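Local coordinates for putative type VI secretion protein (Escherichia coli, PDB 6SK0) that forms the trimeric VgrG spike that tips the type VI secretion system and loads and inhibits a phospholipase effector, at the interface of chains A and B. Coordinates in Å, arbitrary orientation; residue numbers count along the deposited sequence, not the author numbering. Chains: chain A/B, Putative type VI secretion protein.

Contact 1: the interface of chains A and B. Residues chain A 729, 736, 738, 743, 745; chain B 729, 735-736, 745.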
loop_
_atom_site.group_PDB
_atom_site.type_symbol
_atom_site.label_atom_id
_atom_site.label_comp_id
_atom_site.label_asym_id
_atom_site.label_seq_id
_atom_site.Cartn_x
_atom_site.Cartn_y
_atom_site.Cartn_z
ATOM N N LEU A 729 -21.256 -30.016 -23.894
ATOM C CA LEU A 729 -21.022 -28.929 -24.828
ATOM C C LEU A 729 -22.341 -28.627 -25.507
ATOM O O LEU A 729 -22.950 -29.520 -26.092
ATOM C CB LEU A 729 -19.969 -29.296 -25.862
ATOM C CG LEU A 729 -18.784 -30.103 -25.370
ATOM C CD1 LEU A 729 -18.069 -30.617 -26.580
ATOM C CD2 LEU A 729 -17.870 -29.255 -24.520
ATOM N N ILE A 736 -23.383 -32.016 -27.041
ATOM C CA ILE A 736 -22.637 -33.245 -26.856
ATOM C C ILE A 736 -22.514 -33.461 -25.362
ATOM O O ILE A 736 -22.010 -32.591 -24.645
ATOM C CB ILE A 736 -21.257 -33.190 -27.520
ATOM C CG1 ILE A 736 -21.410 -32.997 -29.025
ATOM C CG2 ILE A 736 -20.484 -34.442 -27.210
ATOM C CD1 ILE A 736 -20.123 -32.865 -29.741
ATOM N N LEU A 738 -21.181 -36.113 -22.377
ATOM C CA LEU A 738 -20.446 -37.264 -21.882
ATOM C C LEU A 738 -20.880 -37.462 -20.440
ATOM O O LEU A 738 -20.586 -36.626 -19.582
ATOM C CB LEU A 738 -18.942 -37.042 -21.978
ATOM C CG LEU A 738 -18.232 -37.232 -23.311
ATOM C CD1 LEU A 738 -18.639 -36.171 -24.292
ATOM C CD2 LEU A 738 -16.725 -37.216 -23.108
ATOM N N ILE A 743 -21.822 -41.410 -24.617
ATOM C CA ILE A 743 -21.683 -40.180 -25.374
ATOM C C ILE A 743 -22.989 -39.946 -26.104
ATOM O O ILE A 743 -23.481 -40.834 -26.806
ATOM C CB ILE A 743 -20.507 -40.243 -26.361
ATOM C CG1 ILE A 743 -19.223 -40.618 -25.637
ATOM C CG2 ILE A 743 -20.367 -38.930 -27.085
ATOM C CD1 ILE A 743 -18.034 -40.749 -26.536
ATOM N N LEU A 745 -24.847 -37.243 -28.693
ATOM C CA LEU A 745 -24.821 -36.114 -29.611
ATOM C C LEU A 745 -26.264 -35.843 -30.001
ATOM O O LEU A 745 -26.865 -36.607 -30.757
ATOM C CB LEU A 745 -23.966 -36.402 -30.833
ATOM C CG LEU A 745 -22.456 -36.335 -30.675
ATOM C CD1 LEU A 745 -21.949 -37.613 -30.073
ATOM C CD2 LEU A 745 -21.831 -36.106 -32.022
ATOM N N LEU B 729 -11.796 -34.480 -24.415
ATOM C CA LEU B 729 -12.905 -34.310 -23.492
ATOM C C LEU B 729 -13.193 -35.664 -22.881
ATOM O O LEU B 729 -13.433 -36.627 -23.606
ATOM C CB LEU B 729 -14.143 -33.774 -24.196
ATOM C CG LEU B 729 -13.917 -32.725 -25.266
ATOM C CD1 LEU B 729 -15.199 -32.591 -26.028
ATOM C CD2 LEU B 729 -13.513 -31.407 -24.653
ATOM N N TYR B 735 -14.844 -40.573 -23.732
ATOM C CA TYR B 735 -13.949 -39.509 -24.136
ATOM C C TYR B 735 -14.162 -39.172 -25.601
ATOM O O TYR B 735 -14.605 -40.003 -26.395
ATOM C CB TYR B 735 -12.483 -39.866 -23.889
ATOM C CG TYR B 735 -11.986 -40.968 -24.772
ATOM C CD1 TYR B 735 -12.105 -42.287 -24.385
ATOM C CD2 TYR B 735 -11.412 -40.692 -26.003
ATOM C CE1 TYR B 735 -11.662 -43.300 -25.189
ATOM C CE2 TYR B 735 -10.969 -41.701 -26.815
ATOM C CZ TYR B 735 -11.096 -43.004 -26.401
ATOM O OH TYR B 735 -10.655 -44.018 -27.206
ATOM N N ILE B 736 -13.837 -37.936 -25.940
ATOM C CA ILE B 736 -13.708 -37.489 -27.314
ATOM C C ILE B 736 -12.304 -36.939 -27.464
ATOM O O ILE B 736 -11.905 -36.033 -26.724
ATOM C CB ILE B 736 -14.756 -36.432 -27.679
ATOM C CG1 ILE B 736 -16.157 -37.017 -27.542
ATOM C CG2 ILE B 736 -14.514 -35.927 -29.074
ATOM C CD1 ILE B 736 -17.238 -36.045 -27.812
ATOM N N LEU B 745 -14.197 -41.072 -30.654
ATOM C CA LEU B 745 -15.234 -41.079 -29.633
ATOM C C LEU B 745 -15.209 -42.457 -29.000
ATOM O O LEU B 745 -15.629 -43.439 -29.614
ATOM C CB LEU B 745 -16.601 -40.766 -30.218
ATOM C CG LEU B 745 -16.915 -39.320 -30.558
ATOM C CD1 LEU B 745 -16.314 -38.965 -31.887
ATOM C CD2 LEU B 745 -18.405 -39.134 -30.591
#
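A:Leu729 and B:Leu729 point their side chains at each other tip to tip, CD1 to CD1 at 3.5 Å, inside the trimeric beta-helix of the VgrG spike. The partners are equivalent residues of strands 726-731, as expected when copies of one chain wind round a common axis. Next along, the two Ile736 side chains cross obliquely and use unlike branches: CG2 of A:Ile736 meets the delta-methyl CD1 of B:Ile736 at 3.7 Å. In B:Ile736, CG1 stands anti to the carbonyl carbon (chi1 -62°) and chi2 of 177° extends the chain, which carries CD1 forward to touch both A:Ile736 and A:Leu738.

A:Leu738 divides its two methyls between side chain and backbone. CD1 lies 3.8 Å from CD1 of B:Ile736, while CD2 packs against main chain, 3.4 Å from the carbonyl O of B:Leu729, with CA of B:Tyr735 also close. The ring of B:Tyr735 points away from chain A; its backbone makes the contact. A:Ile743 behaves similarly: its extended CD1 comes to 3.5 Å from the carbonyl O of B:Tyr735 and also touches CB of B:Leu745. Both carbonyl oxygens thus meet methyl groups, and no hydrogen bond crosses the patch, which buries 173 Å² in all. CD2 of B:Leu745 reaches both CG2 of A:Ile743, at 4.0 Å, and CD1 of A:Leu745, at 3.9 Å.

Contact 2: the interface of chains A and B. Residues chain A 695, 702-704; chain B 695, 704-705, 710-711.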
loop_
_atom_site.group_PDB
_atom_site.type_symbol
_atom_site.label_atom_id
_atom_site.label_comp_id
_atom_site.label_asym_id
_atom_site.label_seq_id
_atom_site.Cartn_x
_atom_site.Cartn_y
_atom_site.Cartn_z
ATOM N N ILE A 695 -5.847 -21.957 -11.703
ATOM C CA ILE A 695 -7.077 -21.303 -11.291
ATOM C C ILE A 695 -7.988 -22.379 -10.724
ATOM O O ILE A 695 -8.373 -23.312 -11.437
ATOM C CB ILE A 695 -7.747 -20.566 -12.454
ATOM C CG1 ILE A 695 -6.771 -19.563 -13.060
ATOM C CG2 ILE A 695 -9.027 -19.900 -11.998
ATOM C CD1 ILE A 695 -7.234 -18.962 -14.330
ATOM N N LEU A 702 -16.666 -23.110 -10.456
ATOM C CA LEU A 702 -15.942 -22.138 -11.249
ATOM C C LEU A 702 -16.785 -21.792 -12.462
ATOM O O LEU A 702 -17.274 -22.684 -13.162
ATOM C CB LEU A 702 -14.573 -22.652 -11.678
ATOM C CG LEU A 702 -13.717 -21.617 -12.407
ATOM C CD1 LEU A 702 -12.261 -21.753 -12.009
ATOM C CD2 LEU A 702 -13.888 -21.723 -13.914
ATOM N N SER A 703 -16.944 -20.506 -12.711
ATOM C CA SER A 703 -17.660 -20.015 -13.871
ATOM C C SER A 703 -16.754 -19.063 -14.631
ATOM O O SER A 703 -16.196 -18.128 -14.050
ATOM C CB SER A 703 -18.962 -19.333 -13.460
ATOM O OG SER A 703 -19.512 -18.608 -14.532
ATOM N N MET A 704 -16.581 -19.326 -15.915
ATOM C CA MET A 704 -15.784 -18.486 -16.791
ATOM C C MET A 704 -16.650 -18.139 -17.988
ATOM O O MET A 704 -17.060 -19.027 -18.740
ATOM C CB MET A 704 -14.500 -19.187 -17.211
ATOM C CG MET A 704 -13.881 -18.629 -18.456
ATOM S SD MET A 704 -12.219 -19.252 -18.708
ATOM C CE MET A 704 -11.339 -18.054 -17.749
ATOM N N ILE B 695 -6.093 -14.467 -20.177
ATOM C CA ILE B 695 -5.430 -15.298 -19.187
ATOM C C ILE B 695 -4.466 -16.203 -19.934
ATOM O O ILE B 695 -4.888 -17.013 -20.768
ATOM C CB ILE B 695 -6.432 -16.113 -18.366
ATOM C CG1 ILE B 695 -7.443 -15.177 -17.708
ATOM C CG2 ILE B 695 -5.716 -16.973 -17.348
ATOM C CD1 ILE B 695 -8.588 -15.873 -17.080
ATOM N N MET B 704 -7.225 -25.019 -14.959
ATOM C CA MET B 704 -8.413 -24.376 -14.424
ATOM C C MET B 704 -9.332 -25.476 -13.926
ATOM O O MET B 704 -9.789 -26.310 -14.710
ATOM C CB MET B 704 -9.092 -23.510 -15.474
ATOM C CG MET B 704 -10.533 -23.218 -15.183
ATOM S SD MET B 704 -11.179 -21.931 -16.253
ATOM C CE MET B 704 -10.712 -20.525 -15.288
ATOM N N SER B 705 -9.584 -25.499 -12.629
ATOM C CA SER B 705 -10.348 -26.586 -12.053
ATOM C C SER B 705 -11.321 -26.062 -11.016
ATOM O O SER B 705 -11.110 -25.019 -10.399
ATOM C CB SER B 705 -9.443 -27.648 -11.421
ATOM O OG SER B 705 -8.693 -27.118 -10.352
ATOM N N LEU B 710 -18.125 -26.715 -13.251
ATOM C CA LEU B 710 -17.356 -25.761 -14.021
ATOM C C LEU B 710 -18.153 -25.384 -15.259
ATOM O O LEU B 710 -18.482 -26.248 -16.075
ATOM C CB LEU B 710 -16.005 -26.353 -14.405
ATOM C CG LEU B 710 -14.897 -25.378 -14.768
ATOM C CD1 LEU B 710 -13.538 -25.967 -14.420
ATOM C CD2 LEU B 710 -14.982 -25.034 -16.229
ATOM N N ASP B 711 -18.458 -24.104 -15.401
ATOM C CA ASP B 711 -19.226 -23.606 -16.532
ATOM C C ASP B 711 -18.382 -22.625 -17.329
ATOM O O ASP B 711 -17.813 -21.683 -16.768
ATOM C CB ASP B 711 -20.532 -22.962 -16.070
ATOM C CG ASP B 711 -21.426 -23.936 -15.329
ATOM O OD1 ASP B 711 -21.462 -25.129 -15.710
ATOM O OD2 ASP B 711 -22.094 -23.525 -14.359
#
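Chi1 of 159° sets CG of both Met704 side chains anti to the backbone N, each chain stays extended at chi2, and a bend at chi3 (-87°) turns the terminal methyl aside. Carried inward in this way, A:Met704 and B:Met704 pass each other at a slant with CE to CE at 3.5 Å, and their sulfurs also lie close. This thioether pair belongs to the apolar core of the intertwined beta-helix, where strands of different chains lie next to each other.

B:Met704 is enclosed on several sides by chain A. A:Leu702, whose CG is also anti to its backbone N, meets it at about a right angle and brings CD2 to 3.6 Å from the sulfur SD; CD1 of the same leucine lies near CE. From A:Ile695, the CG2 branch comes to 3.7 Å from CE of B:Met704. CD1 of A:Ile695 also lies near that methyl and reaches tip to tip toward CG2 of B:Ile695. CE of A:Met704 meets CD1 of B:Ile695 in the same end-on manner at 3.6 Å, so each methionine methyl touches an isoleucine of the other chain. A:Leu702 also packs its CD2 against CG of B:Leu710.

The backbones hold these side chains in register through parallel bridges pairing A:Ile695 with B:Met704, A:Leu702 with B:Leu710 and A:Ser703 with B:Asp711. B:Ser705 N donates to the carbonyl O of A:Ile695 at 2.8 Å. B:Asp711 uses both its main-chain N and its O toward the same chain A strand: its N donates to A:Leu702 O at 2.9 Å, and its carbonyl O accepts from A:Met704 N at 2.8 Å in a nearly straight bond, 172° at the hydrogen.

The C-alpha centres of contact 1 and contact 2 lie about 19 Å apart along the spike. They share no residue or strand: contact 2 draws on strands 693-697, 702-706 and 710-714, and contact 1 on 726-731, 734-739 and 742-746, with strand 718-723 between them in sequence. Contact 2 combines interchain backbone hydrogen bonds with core packing, whereas contact 1 relies on apolar packing across the pair. Both fall in the C-terminal part of the modelled chains, and together they suggest that the three copies are locked along a length of the shaft, consistent with a rigid puncturing device.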